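Local coordinates for protein family 88 glycosyl hydrolase (Bacteroides thetaiotaomicron, PDB 5NOA) that probably acts as a glycoside hydrolase on unsaturated rhamnogalacturonyl oligosaccharides, as part of the breakdown of complex plant glycans by gut bacteria, at residues Ser54-Ala60 and Phe114-Cys120; Trp84-Trp90 and Thr123-Leu127; Lys102-Gly106 and Asn152-Trp157; Met166-Thr170 and Tyr181-Leu185. Residue numbers count along the deposited sequence, not the author numbering.

Contact 1 of 4, residues Ser54-Ala60 and Phe114-Cys120; sequences SFWDNAA and FGDYQIC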
# COMPACT_ATOMS: atom_id res chain seq x y z
N SER A 54 -7.68 -9.23 -11.57
CA SER A 54 -6.39 -9.16 -10.86
C SER A 54 -5.86 -7.74 -10.68
O SER A 54 -4.83 -7.58 -10.04
CB SER A 54 -5.35 -9.99 -11.64
OG SER A 54 -4.95 -9.26 -12.82
N PHE A 55 -6.55 -6.75 -11.22
CA PHE A 55 -6.12 -5.35 -11.24
C PHE A 55 -5.98 -4.77 -9.83
O PHE A 55 -6.47 -5.36 -8.83
CB PHE A 55 -7.15 -4.56 -12.07
CG PHE A 55 -6.72 -3.21 -12.60
CD1 PHE A 55 -5.56 -3.04 -13.34
CD2 PHE A 55 -7.57 -2.12 -12.45
CE1 PHE A 55 -5.24 -1.80 -13.88
CE2 PHE A 55 -7.24 -0.89 -12.97
CZ PHE A 55 -6.07 -0.73 -13.67
N TRP A 56 -5.34 -3.62 -9.74
CA TRP A 56 -4.77 -3.12 -8.48
C TRP A 56 -5.75 -3.00 -7.34
O TRP A 56 -5.35 -3.18 -6.20
CB TRP A 56 -4.07 -1.78 -8.67
CG TRP A 56 -5.00 -0.64 -8.91
CD1 TRP A 56 -5.50 -0.23 -10.11
CD2 TRP A 56 -5.59 0.21 -7.91
NE1 TRP A 56 -6.36 0.83 -9.92
CE2 TRP A 56 -6.42 1.11 -8.57
CE3 TRP A 56 -5.48 0.28 -6.50
CZ2 TRP A 56 -7.16 2.08 -7.90
CZ3 TRP A 56 -6.23 1.24 -5.84
CH2 TRP A 56 -7.07 2.11 -6.54
N ASP A 57 -6.97 -2.57 -7.62
CA ASP A 57 -7.88 -2.28 -6.51
C ASP A 57 -8.25 -3.59 -5.79
O ASP A 57 -8.24 -3.65 -4.55
CB ASP A 57 -9.07 -1.46 -6.99
CG ASP A 57 -9.89 -2.12 -8.12
OD1 ASP A 57 -9.34 -2.79 -9.05
OD2 ASP A 57 -11.13 -1.93 -8.10
N ASN A 58 -8.56 -4.63 -6.55
CA ASN A 58 -8.82 -5.93 -5.95
C ASN A 58 -7.55 -6.48 -5.35
O ASN A 58 -7.55 -7.04 -4.24
CB ASN A 58 -9.37 -6.91 -6.98
CG ASN A 58 -10.75 -6.56 -7.44
OD1 ASN A 58 -11.51 -5.93 -6.72
ND2 ASN A 58 -11.08 -7.00 -8.64
N ALA A 59 -6.43 -6.32 -6.05
CA ALA A 59 -5.16 -6.84 -5.57
C ALA A 59 -4.72 -6.20 -4.26
O ALA A 59 -4.10 -6.85 -3.42
CB ALA A 59 -4.10 -6.72 -6.63
N ALA A 60 -5.03 -4.92 -4.09
CA ALA A 60 -4.68 -4.21 -2.87
C ALA A 60 -5.45 -4.78 -1.69
O ALA A 60 -4.90 -4.96 -0.61
CB ALA A 60 -4.89 -2.70 -3.03
N PHE A 114 2.48 -2.61 -16.64
CA PHE A 114 1.93 -1.58 -15.79
C PHE A 114 1.80 -2.13 -14.38
O PHE A 114 1.14 -3.15 -14.17
CB PHE A 114 0.57 -1.17 -16.34
CG PHE A 114 -0.12 -0.06 -15.58
CD1 PHE A 114 0.58 1.01 -15.00
CD2 PHE A 114 -1.50 -0.07 -15.48
CE1 PHE A 114 -0.09 2.01 -14.34
CE2 PHE A 114 -2.16 0.92 -14.80
CZ PHE A 114 -1.45 1.95 -14.22
N GLY A 115 2.42 -1.47 -13.40
CA GLY A 115 2.43 -1.96 -12.05
C GLY A 115 1.09 -2.22 -11.43
O GLY A 115 0.99 -3.09 -10.54
N ASP A 116 0.05 -1.52 -11.88
CA ASP A 116 -1.29 -1.86 -11.39
C ASP A 116 -1.74 -3.29 -11.73
O ASP A 116 -2.63 -3.81 -11.06
CB ASP A 116 -2.32 -0.85 -11.90
CG ASP A 116 -2.33 0.47 -11.13
OD1 ASP A 116 -1.63 0.59 -10.12
OD2 ASP A 116 -3.11 1.35 -11.55
N TYR A 117 -1.10 -3.90 -12.73
CA TYR A 117 -1.32 -5.30 -13.09
C TYR A 117 -0.25 -6.22 -12.56
O TYR A 117 -0.19 -7.40 -12.98
CB TYR A 117 -1.55 -5.46 -14.60
CG TYR A 117 -2.99 -5.52 -15.00
CD1 TYR A 117 -3.86 -6.45 -14.42
CD2 TYR A 117 -3.45 -4.69 -16.00
CE1 TYR A 117 -5.18 -6.53 -14.84
CE2 TYR A 117 -4.76 -4.77 -16.42
CZ TYR A 117 -5.62 -5.69 -15.84
OH TYR A 117 -6.93 -5.72 -16.24
N GLN A 118 0.58 -5.73 -11.64
CA GLN A 118 1.63 -6.53 -11.04
C GLN A 118 1.50 -6.70 -9.54
O GLN A 118 2.11 -7.59 -8.97
CB GLN A 118 2.98 -5.92 -11.40
CG GLN A 118 3.24 -5.86 -12.90
CD GLN A 118 4.52 -5.17 -13.25
OE1 GLN A 118 5.02 -4.36 -12.47
NE2 GLN A 118 5.05 -5.43 -14.46
N ILE A 119 0.69 -5.86 -8.88
CA ILE A 119 0.50 -6.04 -7.46
C ILE A 119 -0.10 -7.39 -7.14
O ILE A 119 0.19 -7.96 -6.07
CB ILE A 119 -0.28 -4.87 -6.82
CG1 ILE A 119 -0.75 -5.21 -5.38
CG2 ILE A 119 -1.45 -4.41 -7.67
CD1 ILE A 119 -1.31 -4.03 -4.59
N CYS A 120 -0.90 -7.96 -8.03
CA CYS A 120 -1.40 -9.32 -7.80
C CYS A 120 -0.27 -10.33 -7.52
O CYS A 120 -0.47 -11.28 -6.78
CB CYS A 120 -2.25 -9.77 -8.99
SG CYS A 120 -1.41 -9.84 -10.58
O HOH W 1 -2.38 -6.54 -10.13
O HOH W 2 -2.15 -8.75 -4.41
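Phe114 opens the second segment with a modest contact: its CE2 lies 4.2 Å from CE1 of Phe55, at the edge of the Phe55 ring. A short 3-10 turn at Gly115-Asp116 then brings Asp116 against the start of helix 56-72. Its CB sits 3.7 Å from Phe55 CE1, and its OD2 is 3.2 Å from Trp56 CD1. The carbonyl Asp116 O is 3.0 Å from Trp56 N, but the angle is too poor for a hydrogen bond. Instead water 1 donates to Asp116 O at 2.9 Å and to Ser54 O at 2.7 Å. Tyr117 presents a ring face to the edge of Phe55 in a T-shaped pair, with centroids 4.8 Å apart and planes at 52°. Its OH bonds to the carbonyl of Glu107. Phe55 is the N-cap residue of helix 56-72, so the pair lies at the start of that helix, in the (alpha/alpha)6 barrel expected for family 88. The CA-to-CB bond of Ile119 points toward residues 54-60. Its CG2 is 3.7 Å from Ala59 CB and 3.8 Å from Trp56 CB, while its CD1 meets Ala60 CB at 4.1 Å. Water 2 donates to Ile119 O at 3.0 Å and to Ala59 O at 2.9 Å. At Cys120, N donates to water 1 at 2.9 Å, and CB is 3.5 Å from Ser54 O.

Contact 2 of 4, residues Trp84-Trp90 and Thr123-Leu127; sequences WAEHNEW and TYADL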
# COMPACT_ATOMS: atom_id res chain seq x y z
N TRP A 84 -9.36 -16.20 -5.50
CA TRP A 84 -9.11 -15.07 -6.40
C TRP A 84 -7.95 -15.34 -7.32
O TRP A 84 -8.02 -15.05 -8.51
CB TRP A 84 -8.91 -13.81 -5.58
CG TRP A 84 -8.51 -12.59 -6.32
CD1 TRP A 84 -9.32 -11.75 -7.02
CD2 TRP A 84 -7.23 -11.99 -6.35
NE1 TRP A 84 -8.62 -10.65 -7.47
CE2 TRP A 84 -7.33 -10.78 -7.05
CE3 TRP A 84 -6.00 -12.34 -5.79
CZ2 TRP A 84 -6.24 -9.94 -7.25
CZ3 TRP A 84 -4.92 -11.51 -6.01
CH2 TRP A 84 -5.05 -10.32 -6.70
N ALA A 85 -6.90 -15.93 -6.79
CA ALA A 85 -5.72 -16.25 -7.60
C ALA A 85 -6.06 -17.25 -8.69
O ALA A 85 -5.66 -17.09 -9.84
CB ALA A 85 -4.56 -16.76 -6.73
N GLU A 86 -6.84 -18.27 -8.32
CA GLU A 86 -7.28 -19.29 -9.27
C GLU A 86 -8.18 -18.67 -10.35
O GLU A 86 -8.03 -18.96 -11.55
CB GLU A 86 -8.02 -20.42 -8.57
CG GLU A 86 -7.12 -21.30 -7.68
CD GLU A 86 -6.18 -22.28 -8.40
OE1 GLU A 86 -6.10 -22.31 -9.65
OE2 GLU A 86 -5.49 -23.03 -7.68
N HIS A 87 -9.09 -17.79 -9.93
CA HIS A 87 -10.00 -17.13 -10.85
C HIS A 87 -9.20 -16.36 -11.92
O HIS A 87 -9.54 -16.36 -13.11
CB HIS A 87 -10.89 -16.16 -10.11
CG HIS A 87 -11.77 -15.34 -10.99
ND1 HIS A 87 -12.90 -15.85 -11.58
CD2 HIS A 87 -11.71 -14.05 -11.35
CE1 HIS A 87 -13.50 -14.90 -12.28
NE2 HIS A 87 -12.78 -13.79 -12.16
N ASN A 88 -8.09 -15.75 -11.51
CA ASN A 88 -7.23 -14.94 -12.36
C ASN A 88 -6.08 -15.72 -12.99
O ASN A 88 -5.22 -15.13 -13.62
CB ASN A 88 -6.76 -13.72 -11.58
CG ASN A 88 -7.89 -12.73 -11.38
OD1 ASN A 88 -8.41 -12.19 -12.35
ND2 ASN A 88 -8.32 -12.53 -10.14
N GLU A 89 -6.11 -17.05 -12.84
CA GLU A 89 -5.17 -17.97 -13.43
C GLU A 89 -3.71 -17.66 -13.03
O GLU A 89 -2.80 -17.92 -13.78
CB GLU A 89 -5.30 -17.99 -14.97
CG GLU A 89 -6.68 -18.25 -15.53
CD GLU A 89 -6.72 -18.28 -17.06
OE1 GLU A 89 -7.60 -17.63 -17.65
OE2 GLU A 89 -5.88 -18.98 -17.69
N TRP A 90 -3.53 -17.09 -11.84
CA TRP A 90 -2.18 -16.80 -11.38
C TRP A 90 -1.45 -15.82 -12.32
O TRP A 90 -0.23 -15.87 -12.45
CB TRP A 90 -1.36 -18.08 -11.09
CG TRP A 90 -2.10 -18.98 -10.16
CD1 TRP A 90 -3.00 -19.95 -10.49
CD2 TRP A 90 -2.01 -19.00 -8.74
NE1 TRP A 90 -3.49 -20.55 -9.37
CE2 TRP A 90 -2.89 -20.00 -8.27
CE3 TRP A 90 -1.26 -18.28 -7.81
CZ2 TRP A 90 -3.04 -20.29 -6.91
CZ3 TRP A 90 -1.41 -18.58 -6.47
CH2 TRP A 90 -2.28 -19.57 -6.03
N THR A 123 0.45 -11.28 -3.87
CA THR A 123 -0.40 -12.34 -3.31
C THR A 123 -0.04 -13.70 -3.87
O THR A 123 0.02 -14.68 -3.13
CB THR A 123 -1.88 -11.98 -3.47
OG1 THR A 123 -2.15 -10.81 -2.67
CG2 THR A 123 -2.78 -13.08 -3.00
N TYR A 124 0.27 -13.76 -5.17
CA TYR A 124 0.66 -15.04 -5.73
C TYR A 124 1.92 -15.57 -5.06
O TYR A 124 2.00 -16.77 -4.76
CB TYR A 124 0.83 -14.96 -7.23
CG TYR A 124 -0.36 -14.46 -8.01
CD1 TYR A 124 -1.65 -14.47 -7.50
CD2 TYR A 124 -0.18 -13.93 -9.27
CE1 TYR A 124 -2.71 -13.96 -8.22
CE2 TYR A 124 -1.24 -13.44 -10.01
CZ TYR A 124 -2.52 -13.47 -9.50
OH TYR A 124 -3.61 -12.98 -10.17
N ALA A 125 2.88 -14.68 -4.80
CA ALA A 125 4.12 -15.05 -4.11
C ALA A 125 3.83 -15.50 -2.69
O ALA A 125 4.43 -16.47 -2.20
CB ALA A 125 5.09 -13.91 -4.13
N ASP A 126 2.95 -14.78 -1.98
CA ASP A 126 2.61 -15.18 -0.60
C ASP A 126 2.00 -16.58 -0.57
O ASP A 126 2.29 -17.39 0.28
CB ASP A 126 1.61 -14.18 0.03
CG ASP A 126 2.22 -12.86 0.42
OD1 ASP A 126 3.45 -12.75 0.50
OD2 ASP A 126 1.41 -11.92 0.65
N LEU A 127 1.09 -16.82 -1.51
CA LEU A 127 0.44 -18.13 -1.60
C LEU A 127 1.46 -19.21 -1.95
O LEU A 127 1.41 -20.31 -1.40
CB LEU A 127 -0.70 -18.10 -2.62
CG LEU A 127 -1.87 -17.20 -2.20
CD1 LEU A 127 -2.86 -17.00 -3.33
CD2 LEU A 127 -2.57 -17.78 -0.98
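A Schellman motif ends helix 75-87, and an aromatic cluster of Trp84, Trp90 and Tyr124 packs it against helix 120-130 of the probable (alpha/alpha)6 barrel. Trp90 N bonds to Ala85 O at 2.9 Å and Glu89 N to Glu86 O at 3.0 Å. Glu89 is the C-prime residue, with positive phi. Trp90 also has positive phi, and its CA lies over the face of the Tyr124 ring, 3.9 Å from the centroid, as a CH-pi contact. Tyr124 takes the m rotamer (chi1 -56°). This carries a ring whose CA-to-CB bond points sideways across to the other helix. There CE1 meets Ala85 CB at 3.7 Å and Trp84 CZ3 at 4.0 Å. Its OH bonds to the carbonyl of Lys91. Trp84 leaves its helix sideways; with chi1 t (174°) its indole lies beside helix 120-130, with CZ3 also 4.0 Å from Thr123 CB. Its NE1 is held by the carbonyl of Arg53. Trp90 is m (chi1 -53°), and its CE3 lies 3.8 Å from Tyr124 CD1. Both tryptophans meet Tyr124 obliquely. Leu127 is m, t. Its CD1 touches both Ala85 CB and Trp90 CH2, each at 3.8 Å. The indole of Trp90 is also tied to its own segment, where NE1 donates to Glu86 OE1 at 3.2 Å.

Contact 3 of 4, residues Lys102-Gly106 and Asn152-Trp157; sequences KYSYG and NNDYWW
Two irregular interhelical loops of the probable (alpha/alpha)6 barrel meet here near the surface, and Tyr103 is their main link. Neither segment has helix or strand. The closest CA pair is Tyr103-Tyr155, at 6.6 Å. Tyr103 (phi/psi -134/6, chi1 p) points toward residues 152-157. Its OH both donates and accepts: it gives its proton to Asp154 OD1 at 2.6 Å and accepts from Asn152 ND2 at 2.9 Å. Asp154 (-113/28) is p and Asn152 is m. The ring of Tyr155 (-65/-31, chi1 m) meets that of Tyr103 obliquely, with centroids 4.3 Å apart and planes at 45°. Tyr155 CD1 lies over a Tyr103 face, 3.5 Å from CD2. The OH of Tyr155 bonds to Thr150, and that of Tyr105 to Glu107. Trp157 (-102/4, chi1 p) places CZ2 3.8 Å from both Ser104 CA and Tyr105 N. Its indole NE1 donates to the backbone carbonyl Tyr103 O at 2.9 Å, with an N-H...O angle of 155°.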
# COMPACT_ATOMS: atom_id res chain seq x y z
N LYS A 102 2.53 -2.84 -22.57
CA LYS A 102 2.54 -1.43 -22.23
C LYS A 102 2.60 -1.21 -20.73
O LYS A 102 2.23 -2.09 -19.95
CB LYS A 102 1.33 -0.72 -22.85
CG LYS A 102 1.36 -0.74 -24.41
CD LYS A 102 0.10 -0.21 -25.07
CE LYS A 102 0.11 -0.36 -26.58
NZ LYS A 102 -0.08 -1.79 -26.96
N TYR A 103 3.06 -0.03 -20.36
CA TYR A 103 3.20 0.35 -18.96
C TYR A 103 2.70 1.71 -18.58
O TYR A 103 2.86 2.12 -17.43
CB TYR A 103 4.62 0.14 -18.45
CG TYR A 103 5.72 0.93 -19.05
CD1 TYR A 103 6.30 0.54 -20.25
CD2 TYR A 103 6.29 1.99 -18.36
CE1 TYR A 103 7.39 1.23 -20.77
CE2 TYR A 103 7.39 2.65 -18.84
CZ TYR A 103 7.94 2.27 -20.06
OH TYR A 103 9.06 2.90 -20.57
N SER A 104 2.05 2.42 -19.52
CA SER A 104 1.21 3.55 -19.15
C SER A 104 -0.11 3.03 -18.59
O SER A 104 -0.25 1.84 -18.36
CB SER A 104 1.02 4.42 -20.38
OG SER A 104 0.50 3.66 -21.44
N TYR A 105 -1.08 3.92 -18.29
CA TYR A 105 -2.32 3.43 -17.68
C TYR A 105 -3.17 2.66 -18.68
O TYR A 105 -3.51 3.16 -19.76
CB TYR A 105 -3.17 4.60 -17.13
CG TYR A 105 -4.39 4.09 -16.38
CD1 TYR A 105 -5.56 3.79 -17.03
CD2 TYR A 105 -4.33 3.84 -15.03
CE1 TYR A 105 -6.64 3.27 -16.33
CE2 TYR A 105 -5.41 3.34 -14.32
CZ TYR A 105 -6.54 3.04 -14.98
OH TYR A 105 -7.62 2.50 -14.29
N GLY A 106 -3.60 1.47 -18.29
CA GLY A 106 -4.56 0.73 -19.01
C GLY A 106 -5.06 -0.41 -18.18
O GLY A 106 -4.38 -0.88 -17.27
N ASN A 152 14.68 0.18 -20.04
CA ASN A 152 13.94 1.33 -19.54
C ASN A 152 14.07 1.41 -18.02
O ASN A 152 14.03 0.39 -17.33
CB ASN A 152 12.45 1.20 -19.89
CG ASN A 152 12.16 0.82 -21.31
OD1 ASN A 152 12.72 -0.14 -21.85
ND2 ASN A 152 11.19 1.49 -21.88
N ASN A 153 14.15 2.62 -17.49
CA ASN A 153 14.20 2.83 -16.03
C ASN A 153 12.93 3.47 -15.45
O ASN A 153 12.91 3.75 -14.27
CB ASN A 153 15.43 3.66 -15.62
CG ASN A 153 15.29 5.12 -15.95
OD1 ASN A 153 14.57 5.49 -16.86
ND2 ASN A 153 16.00 5.97 -15.22
N ASP A 154 11.92 3.69 -16.30
CA ASP A 154 10.84 4.62 -15.97
C ASP A 154 9.48 3.91 -15.77
O ASP A 154 8.42 4.50 -15.97
CB ASP A 154 10.72 5.71 -17.04
CG ASP A 154 10.41 5.17 -18.41
OD1 ASP A 154 10.49 3.96 -18.65
OD2 ASP A 154 10.17 6.02 -19.28
N TYR A 155 9.54 2.66 -15.34
CA TYR A 155 8.34 1.88 -15.09
C TYR A 155 7.48 2.43 -13.95
O TYR A 155 6.28 2.19 -13.96
CB TYR A 155 8.67 0.40 -14.83
CG TYR A 155 9.14 -0.29 -16.09
CD1 TYR A 155 8.21 -0.64 -17.06
CD2 TYR A 155 10.49 -0.54 -16.35
CE1 TYR A 155 8.61 -1.20 -18.26
CE2 TYR A 155 10.87 -1.16 -17.54
CZ TYR A 155 9.93 -1.47 -18.48
OH TYR A 155 10.26 -2.04 -19.69
N TRP A 156 8.10 3.06 -12.95
CA TRP A 156 7.39 3.53 -11.75
C TRP A 156 7.27 5.04 -11.82
O TRP A 156 8.04 5.81 -11.21
CB TRP A 156 8.06 3.06 -10.47
CG TRP A 156 8.14 1.57 -10.35
CD1 TRP A 156 7.48 0.64 -11.12
CD2 TRP A 156 8.98 0.81 -9.45
NE1 TRP A 156 7.88 -0.63 -10.76
CE2 TRP A 156 8.77 -0.55 -9.73
CE3 TRP A 156 9.89 1.16 -8.42
CZ2 TRP A 156 9.46 -1.56 -9.03
CZ3 TRP A 156 10.53 0.19 -7.76
CH2 TRP A 156 10.32 -1.15 -8.05
N TRP A 157 6.28 5.48 -12.61
CA TRP A 157 6.08 6.88 -12.96
C TRP A 157 4.96 7.57 -12.18
O TRP A 157 4.65 8.73 -12.43
CB TRP A 157 5.86 7.03 -14.49
CG TRP A 157 4.78 6.14 -15.00
CD1 TRP A 157 4.93 4.89 -15.55
CD2 TRP A 157 3.36 6.39 -15.01
NE1 TRP A 157 3.72 4.35 -15.84
CE2 TRP A 157 2.74 5.26 -15.56
CE3 TRP A 157 2.56 7.49 -14.65
CZ2 TRP A 157 1.38 5.17 -15.71
CZ3 TRP A 157 1.23 7.39 -14.82
CH2 TRP A 157 0.64 6.24 -15.33

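Contact 4 of 4, residues Met166-Thr170 and Tyr181-Leu185; sequences MPVMT and YLEKL
Helices 160-176 and 180-196 form an antiparallel helical hairpin, the repeating unit of an (alpha/alpha)6 barrel. The axes of segments 166-170 and 181-185 approach to 9.1 Å and cross at -157°. The closest CA pair is Met169-Tyr181, at 5.3 Å. Both segments are helical. The first is kinked where the N atoms of Pro167 and Val168 lack a bond to the preceding turn. Its bonds Met169 N to Met166 O (3.0 Å) and Thr170 N to Met166 O (3.4 Å) are weak. Between the segments the packing is apolar. Met169 (m, m, chi3 -87°) points toward the other helix. Its CB meets Leu185 CB at 4.0 Å, and its SD is 4.2 Å from Tyr181 CD1. Leu185 (t, p) puts CD1 3.7 Å from Met166 CG and CD2 4.0 Å from Thr170 CG2. Met166 is m, t, m, and Thr170 is p. Leu182 (m, t) has CD2 4.4 Å from Thr170 CG2. Polar ends find partners elsewhere: Tyr181 OH bonds to Glu145, and Lys184 forms a salt bridge with Glu187. Side chain also meets backbone, since the methyl CE of Met169 rests 3.5 Å from Tyr181 O and 3.8 Å from Leu185 N.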
# COMPACT_ATOMS: atom_id res chain seq x y z
N MET A 166 7.21 -2.49 -5.60
CA MET A 166 8.42 -2.71 -4.81
C MET A 166 8.39 -4.02 -4.07
O MET A 166 9.38 -4.74 -4.09
CB MET A 166 8.72 -1.57 -3.86
CG MET A 166 9.07 -0.26 -4.52
SD MET A 166 9.74 0.98 -3.42
CE MET A 166 8.48 1.07 -2.17
N PRO A 167 7.27 -4.38 -3.40
CA PRO A 167 7.26 -5.66 -2.67
C PRO A 167 7.25 -6.88 -3.56
O PRO A 167 7.63 -7.97 -3.11
CB PRO A 167 5.99 -5.57 -1.80
CG PRO A 167 5.66 -4.09 -1.79
CD PRO A 167 6.04 -3.62 -3.16
N VAL A 168 6.88 -6.74 -4.83
CA VAL A 168 7.06 -7.83 -5.79
C VAL A 168 8.53 -8.17 -5.93
O VAL A 168 8.92 -9.33 -5.98
CB VAL A 168 6.47 -7.47 -7.17
CG1 VAL A 168 6.78 -8.56 -8.21
CG2 VAL A 168 4.96 -7.30 -7.09
N MET A 169 9.35 -7.13 -5.97
CA MET A 169 10.79 -7.32 -6.17
C MET A 169 11.42 -8.05 -5.01
O MET A 169 12.20 -8.99 -5.18
CB MET A 169 11.49 -5.98 -6.40
CG MET A 169 10.88 -5.10 -7.49
SD MET A 169 10.77 -5.85 -9.12
CE MET A 169 12.39 -5.42 -9.76
N THR A 170 11.05 -7.65 -3.79
CA THR A 170 11.61 -8.29 -2.61
C THR A 170 11.05 -9.71 -2.44
O THR A 170 11.80 -10.63 -2.05
CB THR A 170 11.40 -7.44 -1.35
OG1 THR A 170 10.04 -7.02 -1.27
CG2 THR A 170 12.25 -6.20 -1.35
N TYR A 181 16.66 -8.76 -9.13
CA TYR A 181 15.46 -8.15 -8.51
C TYR A 181 15.80 -6.98 -7.60
O TYR A 181 15.09 -5.99 -7.58
CB TYR A 181 14.65 -9.20 -7.74
CG TYR A 181 13.82 -10.11 -8.61
CD1 TYR A 181 12.65 -9.66 -9.17
CD2 TYR A 181 14.20 -11.44 -8.86
CE1 TYR A 181 11.88 -10.49 -9.97
CE2 TYR A 181 13.43 -12.25 -9.66
CZ TYR A 181 12.27 -11.77 -10.21
OH TYR A 181 11.47 -12.56 -10.99
N LEU A 182 16.88 -7.13 -6.84
CA LEU A 182 17.25 -6.08 -5.90
C LEU A 182 17.98 -4.92 -6.54
O LEU A 182 17.87 -3.77 -6.11
CB LEU A 182 18.00 -6.67 -4.69
CG LEU A 182 17.25 -7.78 -3.95
CD1 LEU A 182 18.08 -8.26 -2.76
CD2 LEU A 182 15.87 -7.35 -3.53
N GLU A 183 18.71 -5.20 -7.61
CA GLU A 183 19.31 -4.15 -8.39
C GLU A 183 18.26 -3.28 -9.09
O GLU A 183 18.32 -2.03 -9.08
CB GLU A 183 20.27 -4.72 -9.42
CG GLU A 183 20.89 -3.72 -10.37
CD GLU A 183 21.61 -2.57 -9.70
OE1 GLU A 183 22.33 -2.80 -8.67
OE2 GLU A 183 21.45 -1.43 -10.25
N LYS A 184 17.29 -3.93 -9.69
CA LYS A 184 16.21 -3.22 -10.38
C LYS A 184 15.24 -2.54 -9.44
O LYS A 184 14.71 -1.48 -9.80
CB LYS A 184 15.55 -4.17 -11.38
CG LYS A 184 16.47 -4.51 -12.56
CD LYS A 184 16.52 -3.38 -13.57
CE LYS A 184 17.48 -3.66 -14.72
NZ LYS A 184 17.44 -2.58 -15.72
N LEU A 185 15.00 -3.11 -8.25
CA LEU A 185 14.25 -2.36 -7.23
C LEU A 185 14.89 -0.99 -7.06
O LEU A 185 14.21 0.05 -7.05
CB LEU A 185 14.29 -3.15 -5.92
CG LEU A 185 13.79 -2.42 -4.67
CD1 LEU A 185 12.37 -2.00 -4.80
CD2 LEU A 185 14.02 -3.31 -3.48

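From the N terminus, contact 1 closes the chain from the start of helix 56-72 to the start of helix 120-130. Contact 2 opens inside that loop, at the end of helix 75-87, and closes further along helix 120-130. Contact 3 opens earlier in the long loop that also carries 114-120 and closes after helix 135-149. These three cross one another. Contact 4 follows in series and closes the short hairpin of helices 160-176 and 180-196. Contact 1 touches the other three: Trp84 CH2 is 3.7 Å from Ala59 CA, Phe114 CG is 3.4 Å from Ser104 O, and Gln118 O is 3.4 Å from Val168 CG2. Trp156 joins contacts 3 and 4. Contacts 2 and 3 do not touch.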